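Local coordinates for protein probable thioesterase (Thermus thermophilus, PDB 1Z54) that probably hydrolyses fatty acyl-CoA thioesters, as a hot-dog-fold member of the 4-hydroxybenzoyl-CoA thioesterase family, at residues 1-5 and 35-39; 8-12 and 66-70; 85-91 and 103-109. All coordinates share one frame; numbering follows the deposited sequence.

Contact 1: residues 1-5 and 35-39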
# COMPACT_ATOMS: atom_id res chain seq x y z
N MET A 1 -1.73 8.19 -26.85
CA MET A 1 -0.24 8.18 -26.78
C MET A 1 0.34 9.59 -26.72
O MET A 1 1.15 9.99 -27.57
CB MET A 1 0.34 7.42 -27.98
CG MET A 1 1.86 7.47 -28.07
SD MET A 1 2.66 7.08 -26.51
CE MET A 1 3.65 5.65 -26.97
N GLU A 2 -0.08 10.37 -25.72
CA GLU A 2 0.42 11.73 -25.56
C GLU A 2 1.69 11.71 -24.71
O GLU A 2 2.76 12.05 -25.20
CB GLU A 2 -0.64 12.62 -24.92
CG GLU A 2 -1.81 12.96 -25.83
CD GLU A 2 -1.44 13.92 -26.94
OE1 GLU A 2 -1.04 15.06 -26.63
OE2 GLU A 2 -1.54 13.53 -28.12
N SER A 3 1.56 11.32 -23.45
CA SER A 3 2.73 11.27 -22.57
C SER A 3 3.00 9.84 -22.13
O SER A 3 2.08 9.03 -22.04
CB SER A 3 2.53 12.15 -21.34
OG SER A 3 1.68 11.51 -20.39
N VAL A 4 4.26 9.53 -21.85
CA VAL A 4 4.62 8.19 -21.41
C VAL A 4 5.38 8.25 -20.09
O VAL A 4 6.34 9.01 -19.94
CB VAL A 4 5.49 7.47 -22.46
CG1 VAL A 4 5.81 6.06 -21.99
CG2 VAL A 4 4.77 7.44 -23.80
N THR A 5 4.95 7.43 -19.14
CA THR A 5 5.58 7.39 -17.83
C THR A 5 6.19 6.03 -17.58
O THR A 5 5.48 5.02 -17.57
CB THR A 5 4.56 7.67 -16.71
OG1 THR A 5 3.86 8.89 -17.00
CG2 THR A 5 5.26 7.79 -15.36
N ASP A 35 2.29 12.78 -13.77
CA ASP A 35 3.41 13.11 -14.65
C ASP A 35 2.87 13.90 -15.86
O ASP A 35 3.46 14.89 -16.29
CB ASP A 35 4.10 11.82 -15.08
CG ASP A 35 5.36 12.06 -15.90
OD1 ASP A 35 6.12 12.99 -15.58
OD2 ASP A 35 5.59 11.29 -16.85
N PHE A 36 1.74 13.45 -16.39
CA PHE A 36 1.10 14.09 -17.54
C PHE A 36 0.79 15.55 -17.19
O PHE A 36 1.17 16.47 -17.92
CB PHE A 36 -0.19 13.32 -17.87
CG PHE A 36 -1.01 13.91 -18.99
CD1 PHE A 36 -1.86 14.98 -18.76
CD2 PHE A 36 -0.96 13.35 -20.27
CE1 PHE A 36 -2.66 15.49 -19.78
CE2 PHE A 36 -1.76 13.85 -21.30
CZ PHE A 36 -2.61 14.92 -21.06
N LEU A 37 0.10 15.75 -16.07
CA LEU A 37 -0.25 17.08 -15.61
C LEU A 37 0.98 17.96 -15.38
O LEU A 37 0.97 19.14 -15.72
CB LEU A 37 -1.07 16.99 -14.33
CG LEU A 37 -2.53 16.57 -14.52
CD1 LEU A 37 -3.16 16.30 -13.17
CD2 LEU A 37 -3.29 17.69 -15.25
N GLU A 38 2.03 17.38 -14.81
CA GLU A 38 3.23 18.17 -14.58
C GLU A 38 3.84 18.60 -15.92
O GLU A 38 4.06 19.78 -16.16
CB GLU A 38 4.25 17.35 -13.76
CG GLU A 38 5.63 17.97 -13.63
CD GLU A 38 6.49 17.27 -12.58
OE1 GLU A 38 6.44 17.68 -11.40
OE2 GLU A 38 7.21 16.31 -12.93
N ARG A 39 4.08 17.63 -16.80
CA ARG A 39 4.65 17.91 -18.11
C ARG A 39 3.87 18.98 -18.87
O ARG A 39 4.44 19.71 -19.68
CB ARG A 39 4.72 16.62 -18.93
CG ARG A 39 5.64 15.59 -18.29
CD ARG A 39 5.45 14.19 -18.85
NE ARG A 39 5.89 14.05 -20.23
CZ ARG A 39 5.99 12.88 -20.85
NH1 ARG A 39 6.39 12.81 -22.11
NH2 ARG A 39 5.68 11.76 -20.20
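T5 meets D35, and R39 meets V4 O, where this hot-dog fold joins strand 3-8, an outermost strand within the chain, to the long helix 24-39. The side chains of T5 and D35 approach from opposite directions, and T5 OG1 donates to D35 OD2 over 3.0 Å; D35 OD2 accepts with its anti lone pair, the one turned away from the other carboxylate oxygen. R39 reaches the strand backbone: its NH2 lies 2.8 Å from V4 O, but the N-H points well off the oxygen (130°) and the bond is weak. S3 CB covers one face of the same guanidinium, 3.4 Å from R39 NH2, near the rim of the group. On the other flank of S3 lies F36, whose chi1 of 177°, with CG anti to the backbone N, carries the ring toward the strand. S3 OG sits 3.2 Å from F36 CD2, close to the ring plane, and E2 CB meets the ring edge near F36 CE2. Behind this first shell, T77 of strand 72-82 and L129 of helix 120-129 also pack on F36. D35 OD2 takes a weak, 3.4 Å salt bridge from R39 NH2, one turn further along the helix, so this single oxygen links T5 OG1 and R39 NH2.

Contact 2: residues 8-12 and 66-70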
# COMPACT_ATOMS: atom_id res chain seq x y z
N LYS A 8 9.34 1.54 -12.70
CA LYS A 8 10.05 0.32 -12.34
C LYS A 8 9.24 -0.39 -11.24
O LYS A 8 9.00 0.18 -10.18
CB LYS A 8 11.44 0.65 -11.82
CG LYS A 8 12.29 -0.55 -11.45
CD LYS A 8 13.70 -0.11 -11.07
CE LYS A 8 14.55 -1.26 -10.58
NZ LYS A 8 15.98 -0.85 -10.39
N VAL A 9 8.82 -1.62 -11.52
CA VAL A 9 8.04 -2.37 -10.54
C VAL A 9 8.79 -2.53 -9.23
O VAL A 9 9.99 -2.83 -9.21
CB VAL A 9 7.67 -3.78 -11.05
CG1 VAL A 9 6.96 -4.57 -9.94
CG2 VAL A 9 6.77 -3.66 -12.27
N ARG A 10 8.09 -2.33 -8.13
CA ARG A 10 8.68 -2.48 -6.81
C ARG A 10 8.28 -3.83 -6.22
O ARG A 10 7.16 -4.31 -6.42
CB ARG A 10 8.25 -1.31 -5.91
CG ARG A 10 9.29 -0.18 -5.90
CD ARG A 10 8.76 1.22 -6.27
NE ARG A 10 7.85 1.77 -5.28
CZ ARG A 10 7.71 3.07 -5.02
NH1 ARG A 10 6.85 3.47 -4.10
NH2 ARG A 10 8.45 3.96 -5.65
N TYR A 11 9.22 -4.46 -5.51
CA TYR A 11 9.02 -5.77 -4.90
C TYR A 11 7.73 -5.79 -4.07
O TYR A 11 6.93 -6.72 -4.17
CB TYR A 11 10.21 -6.12 -4.01
CG TYR A 11 10.31 -7.58 -3.66
CD1 TYR A 11 10.83 -8.50 -4.57
CD2 TYR A 11 9.84 -8.06 -2.44
CE1 TYR A 11 10.89 -9.85 -4.28
CE2 TYR A 11 9.89 -9.43 -2.13
CZ TYR A 11 10.41 -10.31 -3.06
OH TYR A 11 10.45 -11.66 -2.78
N ALA A 12 7.55 -4.77 -3.25
CA ALA A 12 6.37 -4.65 -2.39
C ALA A 12 5.05 -4.72 -3.15
O ALA A 12 4.02 -5.06 -2.58
CB ALA A 12 6.43 -3.35 -1.60
N PRO A 66 0.35 -9.81 -17.11
CA PRO A 66 0.96 -9.29 -15.89
C PRO A 66 2.30 -8.59 -16.00
O PRO A 66 3.04 -8.77 -16.97
CB PRO A 66 1.05 -10.53 -15.01
CG PRO A 66 1.42 -11.59 -16.01
CD PRO A 66 0.52 -11.28 -17.20
N ALA A 67 2.58 -7.78 -14.99
CA ALA A 67 3.84 -7.06 -14.88
C ALA A 67 4.52 -7.81 -13.74
O ALA A 67 3.86 -8.38 -12.88
CB ALA A 67 3.59 -5.61 -14.49
N ARG A 68 5.85 -7.84 -13.74
CA ARG A 68 6.57 -8.55 -12.69
C ARG A 68 7.74 -7.76 -12.12
O ARG A 68 8.26 -6.84 -12.75
CB ARG A 68 7.11 -9.88 -13.23
CG ARG A 68 6.06 -10.88 -13.65
CD ARG A 68 6.66 -12.27 -13.79
NE ARG A 68 5.64 -13.27 -14.10
CZ ARG A 68 5.04 -13.39 -15.28
NH1 ARG A 68 5.37 -12.58 -16.28
NH2 ARG A 68 4.11 -14.32 -15.47
N PHE A 69 8.15 -8.14 -10.91
CA PHE A 69 9.29 -7.50 -10.27
C PHE A 69 10.49 -7.83 -11.16
O PHE A 69 10.68 -8.98 -11.56
CB PHE A 69 9.53 -8.06 -8.87
CG PHE A 69 10.80 -7.56 -8.25
CD1 PHE A 69 11.86 -8.43 -8.00
CD2 PHE A 69 10.95 -6.21 -7.94
CE1 PHE A 69 13.06 -7.96 -7.45
CE2 PHE A 69 12.14 -5.73 -7.39
CZ PHE A 69 13.20 -6.60 -7.14
N GLY A 70 11.29 -6.82 -11.45
CA GLY A 70 12.44 -7.01 -12.31
C GLY A 70 12.19 -6.29 -13.62
O GLY A 70 13.13 -6.04 -14.38
O HOH W 1 11.17 -4.05 -11.33
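F69 and Y11 have similar first torsions: chi1 is 173° in F69 and -163° in Y11, which sets each CG anti to the residue's own N, and from these positions the rings meet. The result is a T-shaped (edge-to-face) aromatic pair at one end of the hot-dog fold, joining the loop after strand 3-8 to the loop before strand 72-82. The ring planes stand at 89°, with centroids of Y11 and F69 5.0 Å apart. Y11 presents its edge, and CD1 comes down over the middle of the F69 face, 3.6 Å from F69 CD1. The same face receives a CH-pi contact from Y11 CB, 4.2 Å from the F69 centroid, so both the base and the edge of the tyrosine bear on the phenylalanine.

V9 extends the apolar surface, pointing toward the other loop. Its CG2 branch rests 3.5 Å from R68 O and 4.3 Å from A67 CB, while CG1 lies beside the start of the F69 side chain; V20 packs on V9 as well. The contact is part of an interface among subunits: the Y11 hydroxyl hydrogen-bonds E48 of the second subunit, R10, turned away from this packing, forms a salt bridge with E13 of that subunit, and F69 packs on H45 of the second and Q16 of the third. V9 also has a backbone hydrogen bond with E71, which continues the pairing of strands 3-8 and 72-82. Next to that bond a water bridges the two loops, donating to V9 O at 2.7 Å and accepting from G70 N at 2.8 Å.

Contact 3: residues 85-91 and 103-109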
# COMPACT_ATOMS: atom_id res chain seq x y z
N ARG A 85 -16.59 20.82 -16.06
CA ARG A 85 -16.58 20.28 -14.70
C ARG A 85 -15.98 18.88 -14.55
O ARG A 85 -15.91 18.37 -13.44
CB ARG A 85 -18.00 20.24 -14.15
CG ARG A 85 -18.69 21.59 -14.06
CD ARG A 85 -20.21 21.43 -14.05
NE ARG A 85 -20.91 22.71 -13.99
CZ ARG A 85 -20.92 23.51 -12.93
NH1 ARG A 85 -20.25 23.17 -11.83
NH2 ARG A 85 -21.59 24.66 -12.97
N ALA A 86 -15.53 18.28 -15.65
CA ALA A 86 -14.98 16.92 -15.59
C ALA A 86 -13.87 16.62 -16.59
O ALA A 86 -13.71 17.31 -17.60
CB ALA A 86 -16.11 15.91 -15.77
N LEU A 87 -13.12 15.55 -16.29
CA LEU A 87 -12.02 15.11 -17.14
C LEU A 87 -12.01 13.59 -17.17
O LEU A 87 -12.42 12.94 -16.20
CB LEU A 87 -10.67 15.56 -16.58
CG LEU A 87 -10.49 16.89 -15.86
CD1 LEU A 87 -11.18 16.86 -14.50
CD2 LEU A 87 -9.00 17.14 -15.68
N LEU A 88 -11.52 13.02 -18.27
CA LEU A 88 -11.43 11.57 -18.40
C LEU A 88 -10.10 11.20 -19.03
O LEU A 88 -9.84 11.53 -20.19
CB LEU A 88 -12.57 11.02 -19.27
CG LEU A 88 -12.71 9.50 -19.46
CD1 LEU A 88 -11.48 8.93 -20.15
CD2 LEU A 88 -12.90 8.82 -18.12
N PHE A 89 -9.26 10.50 -18.27
CA PHE A 89 -7.97 10.06 -18.77
C PHE A 89 -8.07 8.61 -19.18
O PHE A 89 -8.80 7.82 -18.57
CB PHE A 89 -6.87 10.18 -17.70
CG PHE A 89 -6.55 11.59 -17.31
CD1 PHE A 89 -7.36 12.26 -16.40
CD2 PHE A 89 -5.46 12.25 -17.86
CE1 PHE A 89 -7.08 13.58 -16.06
CE2 PHE A 89 -5.17 13.56 -17.52
CZ PHE A 89 -5.98 14.23 -16.62
N ARG A 90 -7.34 8.25 -20.23
CA ARG A 90 -7.31 6.89 -20.71
C ARG A 90 -5.86 6.46 -20.70
O ARG A 90 -4.97 7.24 -21.03
CB ARG A 90 -7.91 6.78 -22.11
CG ARG A 90 -9.42 6.76 -22.10
CD ARG A 90 -9.95 6.18 -23.39
NE ARG A 90 -11.29 5.63 -23.22
CZ ARG A 90 -11.60 4.62 -22.41
NH1 ARG A 90 -12.85 4.20 -22.33
NH2 ARG A 90 -10.66 4.03 -21.69
N TYR A 91 -5.61 5.21 -20.30
CA TYR A 91 -4.23 4.74 -20.21
C TYR A 91 -3.98 3.38 -20.81
O TYR A 91 -4.87 2.54 -20.89
CB TYR A 91 -3.79 4.66 -18.75
CG TYR A 91 -4.25 5.78 -17.85
CD1 TYR A 91 -5.58 5.88 -17.44
CD2 TYR A 91 -3.33 6.69 -17.33
CE1 TYR A 91 -5.99 6.86 -16.53
CE2 TYR A 91 -3.73 7.66 -16.42
CZ TYR A 91 -5.05 7.74 -16.02
OH TYR A 91 -5.42 8.70 -15.10
N GLY A 103 -6.88 1.12 -19.08
CA GLY A 103 -7.94 1.64 -18.24
C GLY A 103 -8.21 3.11 -18.39
O GLY A 103 -7.74 3.78 -19.32
N PHE A 104 -8.99 3.64 -17.45
CA PHE A 104 -9.35 5.04 -17.47
C PHE A 104 -9.74 5.51 -16.08
O PHE A 104 -10.04 4.71 -15.19
CB PHE A 104 -10.54 5.24 -18.42
CG PHE A 104 -11.84 4.69 -17.88
CD1 PHE A 104 -12.66 5.47 -17.07
CD2 PHE A 104 -12.21 3.36 -18.13
CE1 PHE A 104 -13.83 4.94 -16.52
CE2 PHE A 104 -13.37 2.82 -17.58
CZ PHE A 104 -14.19 3.61 -16.77
N THR A 105 -9.73 6.82 -15.90
CA THR A 105 -10.13 7.41 -14.64
C THR A 105 -10.95 8.64 -14.99
O THR A 105 -10.51 9.51 -15.75
CB THR A 105 -8.94 7.83 -13.76
OG1 THR A 105 -8.04 8.65 -14.52
CG2 THR A 105 -8.20 6.61 -13.22
N ARG A 106 -12.15 8.68 -14.44
CA ARG A 106 -13.05 9.80 -14.65
C ARG A 106 -12.89 10.69 -13.43
O ARG A 106 -12.86 10.21 -12.30
CB ARG A 106 -14.49 9.28 -14.74
CG ARG A 106 -15.52 10.32 -15.09
CD ARG A 106 -16.10 10.03 -16.46
NE ARG A 106 -16.61 8.66 -16.54
CZ ARG A 106 -16.95 8.06 -17.68
NH1 ARG A 106 -17.41 6.82 -17.68
NH2 ARG A 106 -16.83 8.71 -18.83
N HIS A 107 -12.77 11.99 -13.65
CA HIS A 107 -12.60 12.92 -12.54
C HIS A 107 -13.60 14.07 -12.59
O HIS A 107 -14.11 14.44 -13.64
CB HIS A 107 -11.21 13.55 -12.56
CG HIS A 107 -10.08 12.58 -12.44
ND1 HIS A 107 -9.70 11.76 -13.48
CD2 HIS A 107 -9.22 12.34 -11.43
CE1 HIS A 107 -8.65 11.05 -13.12
NE2 HIS A 107 -8.33 11.38 -11.88
N LEU A 108 -13.86 14.64 -11.42
CA LEU A 108 -14.70 15.82 -11.30
C LEU A 108 -13.67 16.82 -10.79
O LEU A 108 -12.55 16.43 -10.45
CB LEU A 108 -15.81 15.63 -10.27
CG LEU A 108 -17.07 14.88 -10.72
CD1 LEU A 108 -18.06 14.88 -9.56
CD2 LEU A 108 -17.69 15.55 -11.95
N CYS A 109 -14.03 18.09 -10.75
CA CYS A 109 -13.10 19.09 -10.25
C CYS A 109 -13.66 19.67 -8.97
O CYS A 109 -14.81 20.09 -8.91
CB CYS A 109 -12.88 20.21 -11.27
SG CYS A 109 -11.72 21.50 -10.71
O HOH W 2 -16.87 19.31 -11.15
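L87 and H107 form the hydrogen-bonded pair nearest the R85/C109 end of a regular antiparallel pairing, in which a tightly packed face contrasts with a looser fringe. Backbone bonds run in both directions at the hydrogen-bonded pairs L87-H107, F89-T105 and Y91-G103. In the first of these H107 N points nearly end-on at L87 O, 2.7 Å away, with a C=O...N angle of 162°.

The tight side carries L87, F89, Y91, T105 and H107, and R33 of helix 24-39 packs on F89, T105 and H107. F89 turns its edge toward the H107 imidazole face in an offset edge-to-face pair, centroids 5.5 Å apart and planes at 82°. The Y91 ring lies with its edge along the backbone of G103 to T105. Its OH comes 2.7 Å from T105 OG1, although the exact place of that threonine oxygen is doubtful; R33 gives the tyrosine hydroxyl a further hydrogen bond.

L88 is the buried centre of the opposite face: its CD2 touches F104 CD1 at 3.5 Å and lies over one face of the R106 guanidinium. R106 is bent at chi2 and chi3, which folds the group back over the leucine, and E58 on strand 52-63 takes its charge in a salt bridge. The solvent side is the fringe of R90, R106 and L108, with R85 at the end. R90 runs alongside F104, with NH2 3.5 Å from F104 CB. The pairing weakens toward R85 and C109, where C109 N reaches R85 O by only a weak 3.3 Å bond.

A glycerol, probably from the crystallisation liquor, lies about 4 Å from the H107 side chain. Hairpin 86-95/98-111 thus sits inside the five-stranded antiparallel sheet of this hot-dog fold, with F89, Y91, T105 and H107 facing helix 24-39.

How the contacts relate
From the N terminus, contact 1 is the first to close, bringing helix 24-39 back against the opening edge strand over a loop of 29 residues. Contact 2 starts at the end of that strand and reaches forward to residues 66-70, so its loop crosses that of contact 1: the helix end at 35-39 falls between its two segments. Contact 3 follows both in series and closes the hairpin 86-95/98-111, with 11 residues between its segments. Contacts 1 and 3 nevertheless share the sheet and meet on its helix side, where F36 CD1 packs 3.8 Å from F89 CE2. Contact 2 lies across the chain's centre from contact 3, tying loops at the end near other subunits.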